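Local atomic coordinates of phosphoribosylglycinamide synthetase (Anaerococcus prevotii, PDB entry 4DIM), a protein that probably binds ATP and a metal ion and acts as a ligase of the ATP-grasp superfamily. Residues A346-I351 with K388-V393. Sequence-based numbering, arbitrary orientation.
Sequences AKDDDI and KDKLDV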
ATOM      1  N   ALA A 346     -17.358 -21.017  14.345  1.00115.18           N
ATOM      2  CA  ALA A 346     -16.518 -21.995  15.027  1.00119.20           C
ATOM      3  C   ALA A 346     -15.012 -21.823  14.723  1.00122.16           C
ATOM      4  O   ALA A 346     -14.632 -21.313  13.666  1.00118.02           O
ATOM      5  CB  ALA A 346     -16.955 -23.401  14.625  1.00123.12           C
ATOM      6  N   LYS A 347     -14.173 -22.312  15.664  1.00123.09           N
ATOM      7  CA  LYS A 347     -12.698 -22.348  15.569  1.00123.72           C
ATOM      8  C   LYS A 347     -12.266 -23.112  14.315  1.00125.79           C
ATOM      9  O   LYS A 347     -12.689 -24.259  14.126  1.00127.49           O
ATOM     10  CB  LYS A 347     -12.079 -23.026  16.815  1.00130.80           C
ATOM     11  CG  LYS A 347     -12.247 -22.215  18.104  1.00150.94           C
ATOM     12  CD  LYS A 347     -13.056 -22.956  19.177  1.00163.04           C
ATOM     13  CE  LYS A 347     -13.370 -22.082  20.369  1.00169.96           C
ATOM     14  NZ  LYS A 347     -14.544 -21.190  20.142  1.00165.29           N
ATOM     15  N   ASP A 348     -11.455 -22.467  13.453  1.00118.08           N
ATOM     16  CA  ASP A 348     -11.036 -23.038  12.177  1.00116.77           C
ATOM     17  C   ASP A 348      -9.648 -22.523  11.800  1.00119.35           C
ATOM     18  O   ASP A 348      -9.426 -21.312  11.778  1.00115.44           O
ATOM     19  CB  ASP A 348     -12.079 -22.634  11.122  1.00115.12           C
ATOM     20  CG  ASP A 348     -11.952 -23.216   9.724  1.00126.14           C
ATOM     21  OD1 ASP A 348     -10.961 -23.943   9.459  1.00126.53           O
ATOM     22  OD2 ASP A 348     -12.847 -22.947   8.891  1.00135.63           O
ATOM     23  N   ASP A 349      -8.724 -23.445  11.471  1.00119.83           N
ATOM     24  CA  ASP A 349      -7.358 -23.097  11.066  1.00120.31           C
ATOM     25  C   ASP A 349      -7.305 -22.398   9.692  1.00120.49           C
ATOM     26  O   ASP A 349      -6.293 -21.759   9.398  1.00120.13           O
ATOM     27  CB  ASP A 349      -6.459 -24.341  11.052  1.00126.87           C
ATOM     28  CG  ASP A 349      -6.215 -24.930  12.431  1.00142.74           C
ATOM     29  OD1 ASP A 349      -6.892 -24.483  13.406  1.00142.74           O
ATOM     30  OD2 ASP A 349      -5.357 -25.839  12.544  1.00151.81           O
ATOM     31  N   ASP A 350      -8.371 -22.517   8.862  1.00113.49           N
ATOM     32  CA  ASP A 350      -8.486 -21.814   7.577  1.00109.43           C
ATOM     33  C   ASP A 350      -8.963 -20.363   7.796  1.00104.81           C
ATOM     34  O   ASP A 350      -8.869 -19.562   6.880  1.00 98.74           O
ATOM     35  CB  ASP A 350      -9.408 -22.565   6.584  1.00112.16           C
ATOM     36  CG  ASP A 350      -8.748 -23.755   5.894  1.00128.23           C
ATOM     37  OD1 ASP A 350      -7.531 -23.996   6.138  1.00129.07           O
ATOM     38  OD2 ASP A 350      -9.447 -24.452   5.116  1.00136.99           O
ATOM     39  N   ILE A 351      -9.441 -20.024   9.000  1.00 91.17           N
ATOM     40  CA  ILE A 351      -9.774 -18.652   9.380  1.00 89.04           C
ATOM     41  C   ILE A 351      -8.522 -18.152  10.059  1.00 92.84           C
ATOM     42  O   ILE A 351      -8.172 -18.601  11.156  1.00 94.34           O
ATOM     43  CB  ILE A 351     -11.034 -18.508  10.275  1.00 93.09           C
ATOM     44  CG1 ILE A 351     -12.260 -19.191   9.639  1.00 93.83           C
ATOM     45  CG2 ILE A 351     -11.326 -17.026  10.517  1.00 91.66           C
ATOM     46  CD1 ILE A 351     -13.447 -19.235  10.495  1.00 97.67           C
ATOM     47  N   LYS A 388     -13.845 -17.620  -0.928  1.00 87.50           N
ATOM     48  CA  LYS A 388     -15.056 -16.792  -1.032  1.00 87.57           C
ATOM     49  C   LYS A 388     -16.270 -17.456  -0.370  1.00 93.82           C
ATOM     50  O   LYS A 388     -17.023 -16.770   0.324  1.00 95.10           O
ATOM     51  CB  LYS A 388     -15.398 -16.494  -2.488  1.00 90.17           C
ATOM     52  CG  LYS A 388     -14.454 -15.523  -3.177  1.00 90.67           C
ATOM     53  CD  LYS A 388     -14.696 -15.626  -4.683  1.00 91.91           C
ATOM     54  CE  LYS A 388     -13.984 -14.625  -5.563  1.00103.23           C
ATOM     55  NZ  LYS A 388     -13.776 -15.165  -6.941  1.00115.43           N
ATOM     56  N   ASP A 389     -16.466 -18.767  -0.590  1.00 90.71           N
ATOM     57  CA  ASP A 389     -17.583 -19.517   0.014  1.00 91.56           C
ATOM     58  C   ASP A 389     -17.399 -19.565   1.515  1.00 95.11           C
ATOM     59  O   ASP A 389     -18.338 -19.276   2.240  1.00 96.25           O
ATOM     60  CB  ASP A 389     -17.693 -20.934  -0.563  1.00 95.48           C
ATOM     61  CG  ASP A 389     -18.096 -20.997  -2.030  1.00110.62           C
ATOM     62  OD1 ASP A 389     -18.588 -19.969  -2.564  1.00111.04           O
ATOM     63  OD2 ASP A 389     -17.923 -22.079  -2.651  1.00121.94           O
ATOM     64  N   LYS A 390     -16.165 -19.814   1.981  1.00 89.82           N
ATOM     65  CA  LYS A 390     -15.832 -19.806   3.407  1.00 88.85           C
ATOM     66  C   LYS A 390     -16.120 -18.409   4.005  1.00 91.93           C
ATOM     67  O   LYS A 390     -16.704 -18.309   5.078  1.00 92.52           O
ATOM     68  CB  LYS A 390     -14.340 -20.215   3.614  1.00 89.87           C
ATOM     69  CG  LYS A 390     -13.912 -20.435   5.047  1.00 98.52           C
ATOM     70  CD  LYS A 390     -12.929 -21.613   5.212  1.00113.86           C
ATOM     71  CE  LYS A 390     -13.647 -22.927   5.473  1.00138.98           C
ATOM     72  NZ  LYS A 390     -12.744 -24.118   5.399  1.00150.13           N
ATOM     73  N   LEU A 391     -15.781 -17.349   3.281  1.00 87.47           N
ATOM     74  CA  LEU A 391     -15.994 -15.973   3.747  1.00 86.70           C
ATOM     75  C   LEU A 391     -17.492 -15.645   3.882  1.00 91.69           C
ATOM     76  O   LEU A 391     -17.882 -15.002   4.854  1.00 90.99           O
ATOM     77  CB  LEU A 391     -15.312 -14.975   2.772  1.00 85.86           C
ATOM     78  CG  LEU A 391     -14.650 -13.697   3.344  1.00 88.47           C
ATOM     79  CD1 LEU A 391     -15.604 -12.861   4.147  1.00 91.44           C
ATOM     80  CD2 LEU A 391     -13.442 -14.034   4.142  1.00 88.16           C
ATOM     81  N   ASP A 392     -18.323 -16.093   2.928  1.00 90.62           N
ATOM     82  CA  ASP A 392     -19.775 -15.836   2.977  1.00 92.57           C
ATOM     83  C   ASP A 392     -20.443 -16.459   4.182  1.00 96.00           C
ATOM     84  O   ASP A 392     -21.428 -15.913   4.662  1.00 96.17           O
ATOM     85  CB  ASP A 392     -20.471 -16.369   1.735  1.00 96.98           C
ATOM     86  CG  ASP A 392     -20.175 -15.602   0.466  1.00112.07           C
ATOM     87  OD1 ASP A 392     -19.436 -14.568   0.542  1.00110.86           O
ATOM     88  OD2 ASP A 392     -20.650 -16.043  -0.612  1.00119.75           O
ATOM     89  N   VAL A 393     -19.931 -17.607   4.644  1.00 91.81           N
ATOM     90  CA  VAL A 393     -20.462 -18.301   5.808  1.00 92.65           C
ATOM     91  C   VAL A 393     -20.111 -17.515   7.083  1.00 95.43           C
ATOM     92  O   VAL A 393     -20.929 -17.476   8.002  1.00 94.93           O
ATOM     93  CB  VAL A 393     -19.935 -19.759   5.877  1.00 97.64           C
ATOM     94  CG1 VAL A 393     -20.322 -20.424   7.199  1.00 99.33           C
ATOM     95  CG2 VAL A 393     -20.439 -20.581   4.699  1.00 99.86           C
TER
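K390, reaching out from helix 384-395, meets D348 and D350 in a surface salt-bridge network set on an Asx turn and a type I beta turn, in the loop between strand 336-343 and strand 351-356, an outermost strand of its antiparallel sheet. K390 NZ gives a weak hydrogen bond to D350 OD2 at 3.3 Å, part of a salt bridge, while its ion pair with D348 OD2 is long, at 3.7 Å. Lysine suits this place because its length carries the ammonium to the loop, and bends at chi2 and chi3 bring NZ beside D350 OD2. D350 crosses the lysine chain at about a right angle, whereas D348 and K390 come toward each other from opposite directions. E381 OE1 makes another long, weak ion pair with K390 NZ. Nonpolar contact is slight, K390 CD lying 3.9 Å from D350 CB. An alanine in place of D348 would probably leave D350 N without its side-chain acceptor and K390 NZ without one of its carboxylates. Aspartate's short side chain, with CG anti to the backbone N (chi1 -174°), turns OD2 to K390 while D350 N donates to D348 OD1 at 3.0 Å, meeting the oxygen from above the carboxylate plane.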